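Local atomic coordinates of beta-n-acetylhexosaminidase (Streptococcus pneumoniae, PDB entry 4AZI), a protein that probably removes terminal beta-linked N-acetylglucosamine residues from glycans, as a family 20 exo-beta-D-N-acetylglucosaminidase catalytic module of StrH. Residues G277-I282 / T347-H352. The protein carries 2 engineered substitutions. Sequence-based numbering, arbitrary orientation.
Sequences GDWYYI and TAFADH. With OAN (O-(2-acetamido-2-deoxy D-glucopyranosylidene) amino-N-phenylcarbamate), chain C.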
loop_
_atom_site.group_PDB
_atom_site.type_symbol
_atom_site.label_atom_id
_atom_site.label_comp_id
_atom_site.label_asym_id
_atom_site.label_seq_id
_atom_site.Cartn_x
_atom_site.Cartn_y
_atom_site.Cartn_z
ATOM N N GLY A 277 6.226 -4.617 -10.699
ATOM C CA GLY A 277 6.545 -5.980 -10.261
ATOM C C GLY A 277 8.043 -6.266 -10.254
ATOM O O GLY A 277 8.519 -7.144 -9.531
ATOM N N ASP A 278 8.792 -5.502 -11.042
ATOM C CA ASP A 278 10.254 -5.606 -11.073
ATOM C C ASP A 278 10.871 -5.420 -9.686
ATOM O O ASP A 278 11.926 -5.972 -9.388
ATOM C CB ASP A 278 10.830 -4.559 -12.040
ATOM C CG ASP A 278 10.666 -4.945 -13.503
ATOM O OD1 ASP A 278 10.168 -6.062 -13.785
ATOM O OD2 ASP A 278 11.035 -4.127 -14.376
ATOM N N TRP A 279 10.205 -4.632 -8.844
ATOM C CA TRP A 279 10.709 -4.323 -7.503
ATOM C C TRP A 279 10.107 -5.156 -6.377
ATOM O O TRP A 279 10.286 -4.826 -5.201
ATOM C CB TRP A 279 10.569 -2.818 -7.218
ATOM C CG TRP A 279 11.187 -1.934 -8.287
ATOM C CD1 TRP A 279 12.418 -2.095 -8.911
ATOM C CD2 TRP A 279 10.619 -0.712 -8.881
ATOM N NE1 TRP A 279 12.635 -1.098 -9.835
ATOM C CE2 TRP A 279 11.601 -0.236 -9.863
ATOM C CE3 TRP A 279 9.433 0.000 -8.714
ATOM C CZ2 TRP A 279 11.385 0.909 -10.629
ATOM C CZ3 TRP A 279 9.224 1.149 -9.493
ATOM C CH2 TRP A 279 10.184 1.596 -10.419
ATOM N N TYR A 280 9.403 -6.239 -6.716
ATOM C CA TYR A 280 8.763 -7.111 -5.715
ATOM C C TYR A 280 9.792 -7.996 -4.991
ATOM O O TYR A 280 10.713 -8.515 -5.621
ATOM C CB TYR A 280 7.726 -8.023 -6.384
ATOM C CG TYR A 280 6.355 -7.418 -6.648
ATOM C CD1 TYR A 280 6.125 -6.045 -6.512
ATOM C CD2 TYR A 280 5.293 -8.223 -7.054
ATOM C CE1 TYR A 280 4.869 -5.495 -6.763
ATOM C CE2 TYR A 280 4.039 -7.684 -7.306
ATOM C CZ TYR A 280 3.826 -6.326 -7.146
ATOM O OH TYR A 280 2.571 -5.789 -7.389
ATOM N N TYR A 281 9.620 -8.170 -3.683
ATOM C CA TYR A 281 10.369 -9.182 -2.917
ATOM C C TYR A 281 9.449 -9.940 -1.967
ATOM O O TYR A 281 8.745 -9.322 -1.168
ATOM C CB TYR A 281 11.529 -8.576 -2.122
ATOM C CG TYR A 281 12.199 -9.584 -1.192
ATOM C CD1 TYR A 281 12.739 -10.776 -1.693
ATOM C CD2 TYR A 281 12.273 -9.357 0.188
ATOM C CE1 TYR A 281 13.335 -11.705 -0.851
ATOM C CE2 TYR A 281 12.874 -10.282 1.041
ATOM C CZ TYR A 281 13.406 -11.455 0.513
ATOM O OH TYR A 281 14.006 -12.384 1.343
ATOM N N ILE A 282 9.467 -11.271 -2.067
ATOM C CA ILE A 282 8.716 -12.148 -1.166
ATOM C C ILE A 282 9.686 -12.617 -0.092
ATOM O O ILE A 282 10.746 -13.167 -0.413
ATOM C CB ILE A 282 8.115 -13.370 -1.917
ATOM C CG1 ILE A 282 7.073 -12.918 -2.956
ATOM C CG2 ILE A 282 7.495 -14.367 -0.943
ATOM C CD1 ILE A 282 6.778 -13.955 -4.030
ATOM N N THR A 347 17.416 0.752 0.403
ATOM C CA THR A 347 18.602 1.588 0.213
ATOM C C THR A 347 19.038 1.613 -1.257
ATOM O O THR A 347 19.337 2.680 -1.800
ATOM C CB THR A 347 19.765 1.122 1.120
ATOM O OG1 THR A 347 19.340 1.148 2.488
ATOM C CG2 THR A 347 20.991 2.014 0.956
ATOM N N ALA A 348 19.048 0.441 -1.890
ATOM C CA ALA A 348 19.394 0.314 -3.309
ATOM C C ALA A 348 18.501 1.167 -4.225
ATOM O O ALA A 348 19.003 1.873 -5.101
ATOM C CB ALA A 348 19.357 -1.147 -3.733
ATOM N N PHE A 349 17.189 1.107 -4.003
ATOM C CA PHE A 349 16.215 1.919 -4.761
ATOM C C PHE A 349 16.462 3.424 -4.553
ATOM O O PHE A 349 16.426 4.198 -5.507
ATOM C CB PHE A 349 14.781 1.527 -4.374
ATOM C CG PHE A 349 13.716 2.014 -5.335
ATOM C CD1 PHE A 349 13.906 1.960 -6.718
ATOM C CD2 PHE A 349 12.497 2.491 -4.849
ATOM C CE1 PHE A 349 12.912 2.401 -7.591
ATOM C CE2 PHE A 349 11.503 2.930 -5.718
ATOM C CZ PHE A 349 11.710 2.880 -7.090
ATOM N N ALA A 350 16.730 3.827 -3.311
ATOM C CA ALA A 350 17.042 5.227 -3.018
ATOM C C ALA A 350 18.367 5.646 -3.660
ATOM O O ALA A 350 18.453 6.717 -4.265
ATOM C CB ALA A 350 17.064 5.473 -1.516
ATOM N N ASP A 351 19.386 4.792 -3.542
ATOM C CA ASP A 351 20.720 5.088 -4.085
ATOM C C ASP A 351 20.765 5.205 -5.605
ATOM O O ASP A 351 21.526 6.010 -6.146
ATOM C CB ASP A 351 21.753 4.068 -3.598
ATOM C CG ASP A 351 22.233 4.357 -2.190
ATOM O OD1 ASP A 351 21.963 5.466 -1.678
ATOM O OD2 ASP A 351 22.879 3.480 -1.588
ATOM N N HIS A 352 19.956 4.405 -6.288
ATOM C CA HIS A 352 19.876 4.459 -7.745
ATOM C C HIS A 352 19.084 5.638 -8.244
ATOM O O HIS A 352 19.130 5.958 -9.430
ATOM C CB HIS A 352 19.298 3.161 -8.302
ATOM C CG HIS A 352 20.289 2.024 -8.351
ATOM N ND1 HIS A 352 21.452 2.100 -9.032
ATOM C CD2 HIS A 352 20.246 0.751 -7.790
ATOM C CE1 HIS A 352 22.122 0.941 -8.903
ATOM N NE2 HIS A 352 21.384 0.116 -8.143
HETATM C CAH OAN C . -1.075 -6.750 -6.787
HETATM C CAG OAN C . -0.122 -7.914 -6.479
HETATM O OAN OAN C . 1.087 -7.764 -6.581
HETATM N NAI OAN C . -0.712 -9.056 -6.119
HETATM C CAB OAN C . 0.004 -10.300 -5.764
HETATM C CAC OAN C . 0.437 -10.243 -4.298
HETATM O OAJ OAN C . -0.664 -10.627 -3.464
HETATM C CAD OAN C . 1.624 -11.159 -4.037
HETATM O OAK OAN C . 1.940 -11.065 -2.655
HETATM C CAE OAN C . 2.823 -10.688 -4.874
HETATM C CAF OAN C . 4.078 -11.557 -4.744
HETATM O OAM OAN C . 3.835 -12.864 -5.273
HETATM O OAL OAN C . 2.510 -10.569 -6.288
HETATM C CAA OAN C . 1.204 -10.571 -6.696
HETATM N NAY OAN C . 0.985 -10.808 -7.972
HETATM O OAQ OAN C . 2.090 -11.043 -8.736
HETATM C CAP OAN C . 1.881 -11.892 -9.786
HETATM O OAR OAN C . 2.795 -12.116 -10.581
HETATM N NAO OAN C . 0.662 -12.445 -9.881
HETATM C CAS OAN C . 0.252 -13.267 -10.859
HETATM C CAT OAN C . -0.939 -12.958 -11.516
HETATM C CAU OAN C . -1.416 -13.778 -12.539
HETATM C CAV OAN C . -0.699 -14.913 -12.913
HETATM C CAW OAN C . 0.498 -15.233 -12.257
HETATM C CAX OAN C . 0.974 -14.413 -11.230
#
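Trp279, at the break in barrel strand 271-282, faces Phe349 of helix 339-352, and even at this closest pairing the two CA atoms stand 8.8 Å apart, so long side chains must span the gap. Both point toward each other. With Phe349 CG anti to the backbone N (chi1 -164°), the ring extends toward the barrel, and its CE1 and CZ come down over one face of the indole. CE1 sits 3.7 Å from Trp279 CZ2, displaced toward the CE2-CZ2 bond, while CZ lies nearly over the middle of the six-membered ring. The ring planes meet at 46°, an oblique aromatic pair with centroids 4.6 Å apart. Leu326 of strand 321-329 touches both rings, and Thr301 of helix 294-303 also packs on Phe349. At the indole's polar end, NE1 is hydrogen-bonded to the backbone O of Asn300. One residue on, Tyr280 serves the active site: its OH donates a 2.6 Å hydrogen bond to the acetamido oxygen OAN of the bound inhibitor, and the CA of Gly277 covers one face of its ring. Ile282 CD1 approaches the sugar's OAM at 3.4 Å. Across the contact the chemistry is apolar, a buried join between the TIM barrel wall and an outer helix; the indole N-H is spent on Asn300, its meeting with Phe349 rests on carbon contacts, and Tyr280 turns to the inhibitor.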